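Local coordinates for protein endo-N-acetyl-beta-D-glucosaminidase (Hypocrea jecorina, PDB 4AC1) that is a glycoside hydrolase family 18 endo-beta-N-acetylglucosaminidase responsible for deglycosylating the cellulases of its fungus by cleaving their N-glycans, at residues G46-V49 and F54-D57; D202-V207 and V240-E245; R137-L142 and I152-V157; P24-K29 and A74-M79. All coordinates share one frame; numbering follows the deposited sequence.

How the interactions relate
All four contacts belong to one GH18 barrel of eight parallel strands. Interaction 1 sits in the excursion between strand 35-42 and helix 62-73, and along the chain it falls between the two segments of interaction 4, where helix 24-27 meets the turn into strand 77-83. Interaction 3 follows, fixing helix 132-146 to strand 151-154, and interaction 2 comes last, joining helices 201-208 and 232-246. Interactions 1 and 2 lie on opposite sides of the chain's centre, their own centres about 40 Å apart. Interactions 3 and 4 reach the same sheet and touch through Thr153 OG1 and Met79 CE at 3.6 Å. The four thus lie at separate places around one barrel, joining its loops, helices and strands.

Interaction 1 (G46-V49 and F54-D57); sequences GGVV and FPPD
Val48 and Val49 meet Pro55 and Pro56 across a beta-alpha loop of the GH18 barrel, in which the chain leaves strand 35-42, forms the short strand 50-51 and runs on toward helix 62-73. The glycine end of segment 46-49 is tied to helix 100-116, Gly46 N by Tyr106 OH and Gly47 O by Gln109 NE2, and the chain then arrives at the first of the two valines. Val48 turns its CB toward the prolines. With CG1 anti to the carbonyl carbon (chi1 -62°), CG2 takes the place between the backbone N and the carbonyl carbon, and from there this methyl slants across the rim of the Pro55 ring, meeting Pro55 CG at 4.1 Å. Beside this ring lies His50, a zinc ligand in a structure of this protein, and a bound zinc ion is about 4 Å from the Pro55 side chain.

Val49 is buried, with Phe41 and Ile43 packed on its side chain, and it works chiefly through its carbonyl. Neither proline has an N-H to offer, and no hydrogen bond joins the two segments; carbon atoms meet the oxygen instead. Pro55 CA approaches Val49 O at 3.5 Å in a CA-H...O contact with an angle of 150° at the hydrogen. The CB of the same proline is farther from Val49 O, at 3.9 Å. Pro56 continues the cover: its ring also rests on Phe41 and Phe117, while Pro56 O accepts from Trp65 NE1. A looser apolar touch joins Val49 CG1 to Pro56 CD at 4.4 Å, and the same Pro56 CD presses closer to Val49 O, at 3.3 Å.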
loop_
_atom_site.group_PDB
_atom_site.type_symbol
_atom_site.label_atom_id
_atom_site.label_comp_id
_atom_site.label_asym_id
_atom_site.label_seq_id
_atom_site.Cartn_x
_atom_site.Cartn_y
_atom_site.Cartn_z
ATOM N N GLY A 46 0.556 9.806 -23.014
ATOM C CA GLY A 46 0.702 9.305 -24.380
ATOM C C GLY A 46 0.888 7.798 -24.503
ATOM O O GLY A 46 1.070 7.289 -25.612
ATOM N N GLY A 47 0.841 7.083 -23.377
ATOM C CA GLY A 47 1.041 5.636 -23.358
ATOM C C GLY A 47 -0.096 4.834 -22.754
ATOM O O GLY A 47 -1.226 5.311 -22.622
ATOM N N VAL A 48 0.211 3.590 -22.423
ATOM C CA VAL A 48 -0.736 2.719 -21.738
ATOM C C VAL A 48 -0.221 2.468 -20.324
ATOM O O VAL A 48 0.971 2.610 -20.051
ATOM C CB VAL A 48 -0.968 1.349 -22.469
ATOM C CG1 VAL A 48 -1.554 1.582 -23.860
ATOM C CG2 VAL A 48 0.334 0.525 -22.538
ATOM N N VAL A 49 -1.136 2.076 -19.445
ATOM C CA VAL A 49 -0.755 1.708 -18.090
ATOM C C VAL A 49 0.303 0.599 -18.130
ATOM O O VAL A 49 0.196 -0.355 -18.909
ATOM C CB VAL A 49 -1.978 1.262 -17.288
ATOM C CG1 VAL A 49 -1.589 0.591 -15.964
ATOM C CG2 VAL A 49 -2.908 2.428 -17.065
ATOM N N PHE A 54 6.316 -3.349 -17.891
ATOM C CA PHE A 54 5.481 -3.885 -18.968
ATOM C C PHE A 54 4.013 -3.571 -18.716
ATOM O O PHE A 54 3.605 -3.422 -17.559
ATOM C CB PHE A 54 5.622 -5.406 -19.070
ATOM C CG PHE A 54 7.029 -5.888 -19.324
ATOM C CD1 PHE A 54 7.488 -6.054 -20.623
ATOM C CD2 PHE A 54 7.876 -6.209 -18.266
ATOM C CE1 PHE A 54 8.784 -6.518 -20.867
ATOM C CE2 PHE A 54 9.165 -6.671 -18.494
ATOM C CZ PHE A 54 9.619 -6.826 -19.802
ATOM N N PRO A 55 3.205 -3.487 -19.788
ATOM C CA PRO A 55 1.761 -3.440 -19.609
ATOM C C PRO A 55 1.317 -4.673 -18.816
ATOM O O PRO A 55 1.886 -5.745 -18.978
ATOM C CB PRO A 55 1.221 -3.484 -21.045
ATOM C CG PRO A 55 2.341 -2.942 -21.870
ATOM C CD PRO A 55 3.588 -3.418 -21.213
ATOM N N PRO A 56 0.310 -4.531 -17.949
ATOM C CA PRO A 56 -0.042 -5.648 -17.070
ATOM C C PRO A 56 -0.541 -6.900 -17.793
ATOM O O PRO A 56 -0.496 -7.983 -17.212
ATOM C CB PRO A 56 -1.138 -5.055 -16.168
ATOM C CG PRO A 56 -1.670 -3.886 -16.951
ATOM C CD PRO A 56 -0.479 -3.328 -17.648
ATOM N N ASP A 57 -0.994 -6.765 -19.042
ATOM C CA ASP A 57 -1.469 -7.931 -19.799
ATOM C C ASP A 57 -0.332 -8.657 -20.548
ATOM O O ASP A 57 -0.572 -9.635 -21.283
ATOM C CB ASP A 57 -2.612 -7.544 -20.756
ATOM C CG ASP A 57 -2.138 -6.741 -21.935
ATOM O OD1 ASP A 57 -1.143 -5.993 -21.786
ATOM O OD2 ASP A 57 -2.764 -6.842 -23.015
#

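Interaction 2 (D202-V207 and V240-E245); sequences DYDRIV and VSLVSE
Asp204 OD1 is hydrogen-bonded to Tyr246 OH and also faces Glu245 across the helix interface, with only 2.6 Å between Asp204 OD1 and Glu245 OE1. The two carboxylates cross at a slant, their planes 77° apart. So close a pair of acids would probably raise the affinity of one of them for a proton. The chain of Glu245 is extended beyond CG, which carries its acid across from the exposed flank of its helix. Asp204 OD2 has a weak hydrogen bond with Thr200 OG1. With an alanine in place of Asp204, Tyr246 OH would probably be left without this partner and the end of Glu245 without the group it now faces, free to turn.

The two segments lie on helices 201-208 and 232-246, which pack on the outside of the GH18 beta/alpha barrel, one leading into strand 216-221 and the other following it. Their axes here come within 11.4 Å, with the N-to-C directions 31° apart. Beneath the acid pair the contact is apolar. Tyr203 holds CG anti to its backbone N (chi1 -164°), which presents a ring face to Leu242. The CD1 methyl of Leu242 sits over that face toward its rim, a CH-pi contact, 3.7 Å from Tyr203 CG. The other branch, Leu242 CD2, lies 3.7 Å from Tyr203 CD1. That same methyl also borders the polar part of the contact, 3.6 Å from Asp204 OD1. At the far end of the ring, Tyr203 OH is hydrogen-bonded to the backbone O of Val216, which fixes the tyrosine to the start of a barrel strand.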
loop_
_atom_site.group_PDB
_atom_site.type_symbol
_atom_site.label_atom_id
_atom_site.label_comp_id
_atom_site.label_asym_id
_atom_site.label_seq_id
_atom_site.Cartn_x
_atom_site.Cartn_y
_atom_site.Cartn_z
ATOM N N ASP A 202 5.177 8.749 17.481
ATOM C CA ASP A 202 4.674 9.179 16.173
ATOM C C ASP A 202 3.247 8.699 15.888
ATOM O O ASP A 202 2.381 9.498 15.497
ATOM C CB ASP A 202 5.637 8.763 15.062
ATOM C CG ASP A 202 6.989 9.483 15.154
ATOM O OD1 ASP A 202 7.123 10.430 15.969
ATOM O OD2 ASP A 202 7.937 9.121 14.428
ATOM N N TYR A 203 3.000 7.409 16.111
ATOM C CA TYR A 203 1.669 6.846 15.932
ATOM C C TYR A 203 0.654 7.600 16.806
ATOM O O TYR A 203 -0.426 7.976 16.335
ATOM C CB TYR A 203 1.683 5.339 16.234
ATOM C CG TYR A 203 0.478 4.572 15.730
ATOM C CD1 TYR A 203 -0.744 4.625 16.397
ATOM C CD2 TYR A 203 0.571 3.781 14.582
ATOM C CE1 TYR A 203 -1.845 3.920 15.927
ATOM C CE2 TYR A 203 -0.528 3.065 14.110
ATOM C CZ TYR A 203 -1.723 3.139 14.796
ATOM O OH TYR A 203 -2.843 2.466 14.371
ATOM N N ASP A 204 1.011 7.844 18.069
ATOM C CA ASP A 204 0.129 8.590 18.985
ATOM C C ASP A 204 -0.153 10.016 18.494
ATOM O O ASP A 204 -1.272 10.512 18.612
ATOM C CB ASP A 204 0.725 8.678 20.400
ATOM C CG ASP A 204 0.721 7.341 21.168
ATOM O OD1 ASP A 204 -0.044 6.404 20.858
ATOM O OD2 ASP A 204 1.498 7.249 22.139
ATOM N N ARG A 205 0.871 10.681 17.963
ATOM C CA ARG A 205 0.707 12.029 17.419
ATOM C C ARG A 205 -0.259 12.036 16.220
ATOM O O ARG A 205 -1.099 12.936 16.072
ATOM C CB ARG A 205 2.071 12.618 17.046
ATOM C CG ARG A 205 2.070 14.125 16.792
ATOM C CD ARG A 205 3.477 14.671 16.521
ATOM N NE ARG A 205 4.389 14.443 17.638
ATOM C CZ ARG A 205 5.377 13.553 17.661
ATOM N NH1 ARG A 205 5.615 12.766 16.621
ATOM N NH2 ARG A 205 6.130 13.444 18.749
ATOM N N ILE A 206 -0.146 11.017 15.373
ATOM C CA ILE A 206 -1.027 10.890 14.223
ATOM C C ILE A 206 -2.482 10.706 14.691
ATOM O O ILE A 206 -3.395 11.363 14.184
ATOM C CB ILE A 206 -0.572 9.724 13.331
ATOM C CG1 ILE A 206 0.715 10.100 12.583
ATOM C CG2 ILE A 206 -1.678 9.323 12.371
ATOM C CD1 ILE A 206 1.478 8.917 11.989
ATOM N N VAL A 207 -2.688 9.842 15.682
ATOM C CA VAL A 207 -4.031 9.614 16.225
ATOM C C VAL A 207 -4.609 10.909 16.811
ATOM O O VAL A 207 -5.778 11.238 16.579
ATOM C CB VAL A 207 -4.057 8.466 17.253
ATOM C CG1 VAL A 207 -5.410 8.405 17.967
ATOM C CG2 VAL A 207 -3.757 7.140 16.564
ATOM N N VAL A 240 2.740 -3.695 21.039
ATOM C CA VAL A 240 2.193 -4.088 22.354
ATOM C C VAL A 240 1.656 -2.850 23.096
ATOM O O VAL A 240 0.537 -2.858 23.618
ATOM C CB VAL A 240 3.213 -4.884 23.222
ATOM C CG1 VAL A 240 2.684 -5.078 24.650
ATOM C CG2 VAL A 240 3.493 -6.228 22.594
ATOM N N SER A 241 2.457 -1.789 23.123
ATOM C CA SER A 241 2.050 -0.556 23.788
ATOM C C SER A 241 0.848 0.103 23.105
ATOM O O SER A 241 -0.092 0.524 23.769
ATOM C CB SER A 241 3.225 0.412 23.867
ATOM O OG SER A 241 2.847 1.608 24.516
ATOM N N LEU A 242 0.876 0.196 21.772
ATOM C CA LEU A 242 -0.243 0.784 21.035
ATOM C C LEU A 242 -1.555 0.049 21.278
ATOM O O LEU A 242 -2.579 0.688 21.506
ATOM C CB LEU A 242 0.051 0.829 19.530
ATOM C CG LEU A 242 1.205 1.745 19.112
ATOM C CD1 LEU A 242 1.506 1.563 17.640
ATOM C CD2 LEU A 242 0.895 3.193 19.427
ATOM N N VAL A 243 -1.518 -1.284 21.227
ATOM C CA VAL A 243 -2.698 -2.115 21.457
ATOM C C VAL A 243 -3.261 -1.892 22.874
ATOM O O VAL A 243 -4.474 -1.869 23.077
ATOM C CB VAL A 243 -2.381 -3.605 21.139
ATOM C CG1 VAL A 243 -3.435 -4.562 21.710
ATOM C CG2 VAL A 243 -2.244 -3.788 19.626
ATOM N N SER A 244 -2.365 -1.698 23.848
ATOM C CA SER A 244 -2.807 -1.407 25.226
ATOM C C SER A 244 -3.575 -0.077 25.315
ATOM O O SER A 244 -4.460 0.085 26.170
ATOM C CB SER A 244 -1.631 -1.446 26.205
ATOM O OG SER A 244 -0.903 -0.236 26.207
ATOM N N GLU A 245 -3.243 0.855 24.420
ATOM C CA GLU A 245 -3.906 2.157 24.341
ATOM C C GLU A 245 -5.218 2.092 23.570
ATOM O O GLU A 245 -6.224 2.657 24.008
ATOM C CB GLU A 245 -3.017 3.176 23.621
ATOM C CG GLU A 245 -1.695 3.511 24.267
ATOM C CD GLU A 245 -1.018 4.658 23.537
ATOM O OE1 GLU A 245 -0.332 4.392 22.537
ATOM O OE2 GLU A 245 -1.227 5.824 23.929
#

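Interaction 3 (R137-L142 and I152-V157); sequences RLIARL and ITLAPV
Helix 132-146 covers strand 151-154 in a beta-alpha-beta unit, and Ile139 and Leu142 are the helix residues that bear on Ile152 and Leu154. The side chains that meet are all aliphatic and buried. Ile139 and Leu154 reach toward each other tip to tip, Ile139 CD1 standing 3.8 Å from Leu154 CD1. The CB of Leu154 does not aim at the helix; its second torsion, 93°, is displaced from the staggered positions and helps bring CD1 round to the isoleucine. Ile152 points straight at the helix, and its CG1 branch, anti to the carbonyl carbon, runs out to a methyl that lodges beside the helix backbone. That CD1 of Ile152 lies 3.7 Å from Leu142 CB. It also comes to 3.9 Å from the backbone oxygen Ile139 O, so this methyl rests against the helix backbone between Ile139 and Leu142. The other branches of the isoleucines meet more loosely, Ile139 CG2 and Ile152 CG2 being 4.3 Å apart.

This is the crossover that begins with strand 121-125, and it is built in the manner of the GH18 barrel: the helix lies outside, running nearly antiparallel to the strand at 160°, with axes 10.1 Å apart. Strand 121-125 bears the acidic GH18 signature, here Asp123, Asp125 and, just beyond the strand, Glu127. Thr153, whose CB points away from the helix, bonds through OG1 to Asp123 OD1, which probably helps to position this acid. Tyr107 and Ile114 of the preceding helix 100-116 also pack on Leu142, while Leu124 from strand 121-125 touches Ile152.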
loop_
_atom_site.group_PDB
_atom_site.type_symbol
_atom_site.label_atom_id
_atom_site.label_comp_id
_atom_site.label_asym_id
_atom_site.label_seq_id
_atom_site.Cartn_x
_atom_site.Cartn_y
_atom_site.Cartn_z
ATOM N N ARG A 137 -10.989 14.384 -6.360
ATOM C CA ARG A 137 -11.716 13.882 -7.515
ATOM C C ARG A 137 -11.404 12.415 -7.759
ATOM O O ARG A 137 -12.305 11.623 -7.994
ATOM C CB ARG A 137 -11.379 14.704 -8.761
ATOM C CG ARG A 137 -11.951 14.125 -10.055
ATOM C CD ARG A 137 -11.670 14.983 -11.270
ATOM N NE ARG A 137 -10.244 15.128 -11.551
ATOM C CZ ARG A 137 -9.746 15.892 -12.520
ATOM N NH1 ARG A 137 -10.565 16.595 -13.290
ATOM N NH2 ARG A 137 -8.434 15.966 -12.708
ATOM N N LEU A 138 -10.128 12.050 -7.717
ATOM C CA LEU A 138 -9.752 10.681 -8.026
ATOM C C LEU A 138 -10.409 9.682 -7.082
ATOM O O LEU A 138 -10.942 8.664 -7.512
ATOM C CB LEU A 138 -8.233 10.544 -7.986
ATOM C CG LEU A 138 -7.623 9.178 -8.301
ATOM C CD1 LEU A 138 -8.094 8.626 -9.661
ATOM C CD2 LEU A 138 -6.106 9.285 -8.237
ATOM N N ILE A 139 -10.348 9.976 -5.786
ATOM C CA ILE A 139 -10.934 9.109 -4.771
ATOM C C ILE A 139 -12.452 9.065 -4.906
ATOM O O ILE A 139 -13.041 7.992 -4.882
ATOM C CB ILE A 139 -10.526 9.575 -3.363
ATOM C CG1 ILE A 139 -9.018 9.380 -3.200
ATOM C CG2 ILE A 139 -11.332 8.846 -2.258
ATOM C CD1 ILE A 139 -8.454 9.935 -1.960
ATOM N N ALA A 140 -13.087 10.233 -5.041
ATOM C CA ALA A 140 -14.537 10.270 -5.183
ATOM C C ALA A 140 -15.038 9.524 -6.421
ATOM O O ALA A 140 -16.060 8.838 -6.374
ATOM C CB ALA A 140 -15.050 11.720 -5.179
ATOM N N ARG A 141 -14.308 9.662 -7.521
ATOM C CA ARG A 141 -14.653 9.006 -8.772
ATOM C C ARG A 141 -14.474 7.488 -8.676
ATOM O O ARG A 141 -15.346 6.734 -9.127
ATOM C CB ARG A 141 -13.847 9.576 -9.945
ATOM C CG ARG A 141 -14.110 8.906 -11.283
ATOM C CD ARG A 141 -15.547 9.028 -11.763
ATOM N NE ARG A 141 -15.658 8.430 -13.091
ATOM C CZ ARG A 141 -15.314 9.052 -14.215
ATOM N NH1 ARG A 141 -14.873 10.305 -14.172
ATOM N NH2 ARG A 141 -15.414 8.425 -15.380
ATOM N N LEU A 142 -13.362 7.048 -8.076
ATOM C CA LEU A 142 -13.158 5.610 -7.831
ATOM C C LEU A 142 -14.282 5.040 -6.982
ATOM O O LEU A 142 -14.827 3.976 -7.289
ATOM C CB LEU A 142 -11.808 5.365 -7.157
ATOM C CG LEU A 142 -10.577 5.385 -8.067
ATOM C CD1 LEU A 142 -9.318 5.443 -7.219
ATOM C CD2 LEU A 142 -10.548 4.165 -8.993
ATOM N N ILE A 152 -10.048 1.490 -1.081
ATOM C CA ILE A 152 -9.289 2.657 -1.516
ATOM C C ILE A 152 -8.385 3.073 -0.372
ATOM O O ILE A 152 -8.856 3.374 0.722
ATOM C CB ILE A 152 -10.197 3.834 -1.945
ATOM C CG1 ILE A 152 -11.121 3.407 -3.100
ATOM C CG2 ILE A 152 -9.357 5.045 -2.375
ATOM C CD1 ILE A 152 -12.122 4.462 -3.565
ATOM N N THR A 153 -7.079 3.084 -0.634
ATOM C CA THR A 153 -6.117 3.464 0.387
ATOM C C THR A 153 -5.134 4.490 -0.169
ATOM O O THR A 153 -5.068 4.710 -1.380
ATOM C CB THR A 153 -5.376 2.224 0.950
ATOM O OG1 THR A 153 -4.615 1.607 -0.091
ATOM C CG2 THR A 153 -6.354 1.205 1.474
ATOM N N LEU A 154 -4.402 5.145 0.729
ATOM C CA LEU A 154 -3.284 5.996 0.337
ATOM C C LEU A 154 -2.082 5.599 1.167
ATOM O O LEU A 154 -2.227 4.885 2.158
ATOM C CB LEU A 154 -3.617 7.479 0.495
ATOM C CG LEU A 154 -4.716 7.991 -0.435
ATOM C CD1 LEU A 154 -6.105 7.915 0.232
ATOM C CD2 LEU A 154 -4.389 9.381 -0.941
ATOM N N ALA A 155 -0.904 6.084 0.773
ATOM C CA ALA A 155 0.337 5.785 1.470
ATOM C C ALA A 155 1.072 7.076 1.867
ATOM O O ALA A 155 2.180 7.338 1.395
ATOM C CB ALA A 155 1.219 4.885 0.590
ATOM N N PRO A 156 0.475 7.894 2.748
ATOM C CA PRO A 156 1.199 9.067 3.244
ATOM C C PRO A 156 2.460 8.650 3.991
ATOM O O PRO A 156 2.480 7.617 4.651
ATOM C CB PRO A 156 0.211 9.672 4.241
ATOM C CG PRO A 156 -0.626 8.514 4.696
ATOM C CD PRO A 156 -0.763 7.633 3.509
ATOM N N VAL A 157 3.505 9.466 3.903
ATOM C CA VAL A 157 4.610 9.305 4.833
ATOM C C VAL A 157 4.099 9.759 6.203
ATOM O O VAL A 157 3.205 10.597 6.300
ATOM C CB VAL A 157 5.884 10.049 4.376
ATOM C CG1 VAL A 157 6.287 9.598 2.982
ATOM C CG2 VAL A 157 5.708 11.555 4.441
#

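Interaction 4 (P24-K29 and A74-M79); sequences PLITEK and AGVKVM
Ile26 sets two of its branches against the other segment, turning its fork to Ala74 and reaching on to Val76. With CG1 placed between the backbone N and the carbonyl carbon (chi1 60°), the longer branch swings out to the alanine, and Ile26 CD1 settles 3.7 Å from Ala74 CB. The short branch comes in from the same side: Ile26 CG2 is 3.8 Å from Ala74 CB. The alanine methyl therefore faces the fork of the isoleucine, and even the branch point, Ile26 CB, is only 4.0 Å from Ala74 CB. Val76 enters at a slant, its CG2 meeting Ile26 CG2 at 3.7 Å.

The contact joins the short helix 24-27 to the turn by which helix 62-73 passes into barrel strand 77-83. Gly75 ends that helix in a Schellman motif, with positive phi and two bonds back into the last turn. On either side of Gly75 in the sequence, Ala74 and Val76 both direct their CB toward Ile26. No hydrogen bond crosses between the segments; the contact is apolar, made mostly by methyl groups.

Around it, Thr70 and Met71 of helix 62-73 also touch Ile26, and Leu36 of strand 35-42 packs on the buried Val76. An acetate ion, probably from the crystallisation liquor, lies about 4 Å from the Ile26 side chain.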
loop_
_atom_site.group_PDB
_atom_site.type_symbol
_atom_site.label_atom_id
_atom_site.label_comp_id
_atom_site.label_asym_id
_atom_site.label_seq_id
_atom_site.Cartn_x
_atom_site.Cartn_y
_atom_site.Cartn_z
ATOM N N PRO A 24 3.907 -18.622 -1.191
ATOM C CA PRO A 24 4.352 -19.007 0.156
ATOM C C PRO A 24 3.669 -18.211 1.263
ATOM O O PRO A 24 3.558 -18.687 2.382
ATOM C CB PRO A 24 5.848 -18.711 0.119
ATOM C CG PRO A 24 6.216 -18.970 -1.317
ATOM C CD PRO A 24 5.059 -18.368 -2.086
ATOM N N LEU A 25 3.179 -17.017 0.939
ATOM C CA LEU A 25 2.463 -16.195 1.907
ATOM C C LEU A 25 1.161 -16.818 2.392
ATOM O O LEU A 25 0.650 -16.433 3.453
ATOM C CB LEU A 25 2.187 -14.803 1.328
ATOM C CG LEU A 25 3.422 -13.916 1.221
ATOM C CD1 LEU A 25 3.128 -12.726 0.338
ATOM C CD2 LEU A 25 3.894 -13.463 2.612
ATOM N N ILE A 26 0.623 -17.775 1.628
ATOM C CA ILE A 26 -0.571 -18.511 2.064
ATOM C C ILE A 26 -0.322 -19.985 2.348
ATOM O O ILE A 26 -1.177 -20.639 2.945
ATOM C CB ILE A 26 -1.793 -18.372 1.086
ATOM C CG1 ILE A 26 -1.447 -18.902 -0.313
ATOM C CG2 ILE A 26 -2.305 -16.930 1.069
ATOM C CD1 ILE A 26 -2.648 -19.193 -1.206
ATOM N N THR A 27 0.818 -20.518 1.924
ATOM C CA THR A 27 1.086 -21.950 2.103
ATOM C C THR A 27 1.982 -22.236 3.297
ATOM O O THR A 27 1.826 -23.266 3.956
ATOM C CB THR A 27 1.689 -22.613 0.850
ATOM O OG1 THR A 27 2.940 -21.990 0.533
ATOM C CG2 THR A 27 0.722 -22.531 -0.339
ATOM N N GLU A 28 2.911 -21.334 3.600
ATOM C CA GLU A 28 3.774 -21.517 4.776
ATOM C C GLU A 28 2.986 -21.282 6.064
ATOM O O GLU A 28 2.051 -20.487 6.089
ATOM C CB GLU A 28 5.010 -20.620 4.702
ATOM C CG GLU A 28 5.921 -20.883 3.508
ATOM C CD GLU A 28 6.730 -22.158 3.637
ATOM O OE1 GLU A 28 7.038 -22.563 4.777
ATOM O OE2 GLU A 28 7.062 -22.749 2.590
ATOM N N LYS A 29 3.351 -21.979 7.134
ATOM C CA LYS A 29 2.519 -21.968 8.335
ATOM C C LYS A 29 2.623 -20.661 9.115
ATOM O O LYS A 29 3.651 -19.980 9.077
ATOM C CB LYS A 29 2.821 -23.164 9.250
ATOM C CG LYS A 29 4.287 -23.486 9.422
ATOM C CD LYS A 29 4.729 -24.534 8.412
ATOM C CE LYS A 29 6.195 -24.374 8.060
ATOM N NZ LYS A 29 6.448 -23.048 7.427
ATOM N N ALA A 74 -7.725 -18.172 -0.853
ATOM C CA ALA A 74 -7.285 -18.337 0.527
ATOM C C ALA A 74 -7.803 -17.229 1.450
ATOM O O ALA A 74 -7.598 -17.292 2.662
ATOM C CB ALA A 74 -5.775 -18.416 0.592
ATOM N N GLY A 75 -8.479 -16.229 0.888
ATOM C CA GLY A 75 -9.055 -15.154 1.690
ATOM C C GLY A 75 -8.298 -13.834 1.691
ATOM O O GLY A 75 -8.708 -12.896 2.382
ATOM N N VAL A 76 -7.207 -13.764 0.932
ATOM C CA VAL A 76 -6.423 -12.538 0.801
ATOM C C VAL A 76 -7.136 -11.595 -0.151
ATOM O O VAL A 76 -7.670 -12.030 -1.170
ATOM C CB VAL A 76 -4.999 -12.845 0.274
ATOM C CG1 VAL A 76 -4.174 -11.562 0.120
ATOM C CG2 VAL A 76 -4.292 -13.814 1.204
ATOM N N LYS A 77 -7.161 -10.307 0.175
ATOM C CA LYS A 77 -7.666 -9.310 -0.765
ATOM C C LYS A 77 -6.507 -8.846 -1.632
ATOM O O LYS A 77 -5.454 -8.416 -1.113
ATOM C CB LYS A 77 -8.284 -8.125 -0.012
ATOM C CG LYS A 77 -9.419 -8.469 0.944
ATOM C CD LYS A 77 -10.570 -9.186 0.270
ATOM C CE LYS A 77 -11.631 -9.563 1.288
ATOM N NZ LYS A 77 -12.992 -9.490 0.696
ATOM N N VAL A 78 -6.674 -8.945 -2.945
ATOM C CA VAL A 78 -5.616 -8.549 -3.862
ATOM C C VAL A 78 -5.936 -7.163 -4.409
ATOM O O VAL A 78 -6.970 -6.957 -5.041
ATOM C CB VAL A 78 -5.398 -9.599 -4.989
ATOM C CG1 VAL A 78 -4.388 -9.088 -6.019
ATOM C CG2 VAL A 78 -4.906 -10.909 -4.389
ATOM N N MET A 79 -5.022 -6.229 -4.164
ATOM C CA MET A 79 -5.156 -4.839 -4.573
ATOM C C MET A 79 -4.034 -4.474 -5.531
ATOM O O MET A 79 -3.053 -5.220 -5.673
ATOM C CB MET A 79 -5.002 -3.920 -3.361
ATOM C CG MET A 79 -6.049 -4.114 -2.293
ATOM S SD MET A 79 -5.728 -3.204 -0.774
ATOM C CE MET A 79 -5.809 -1.491 -1.355
#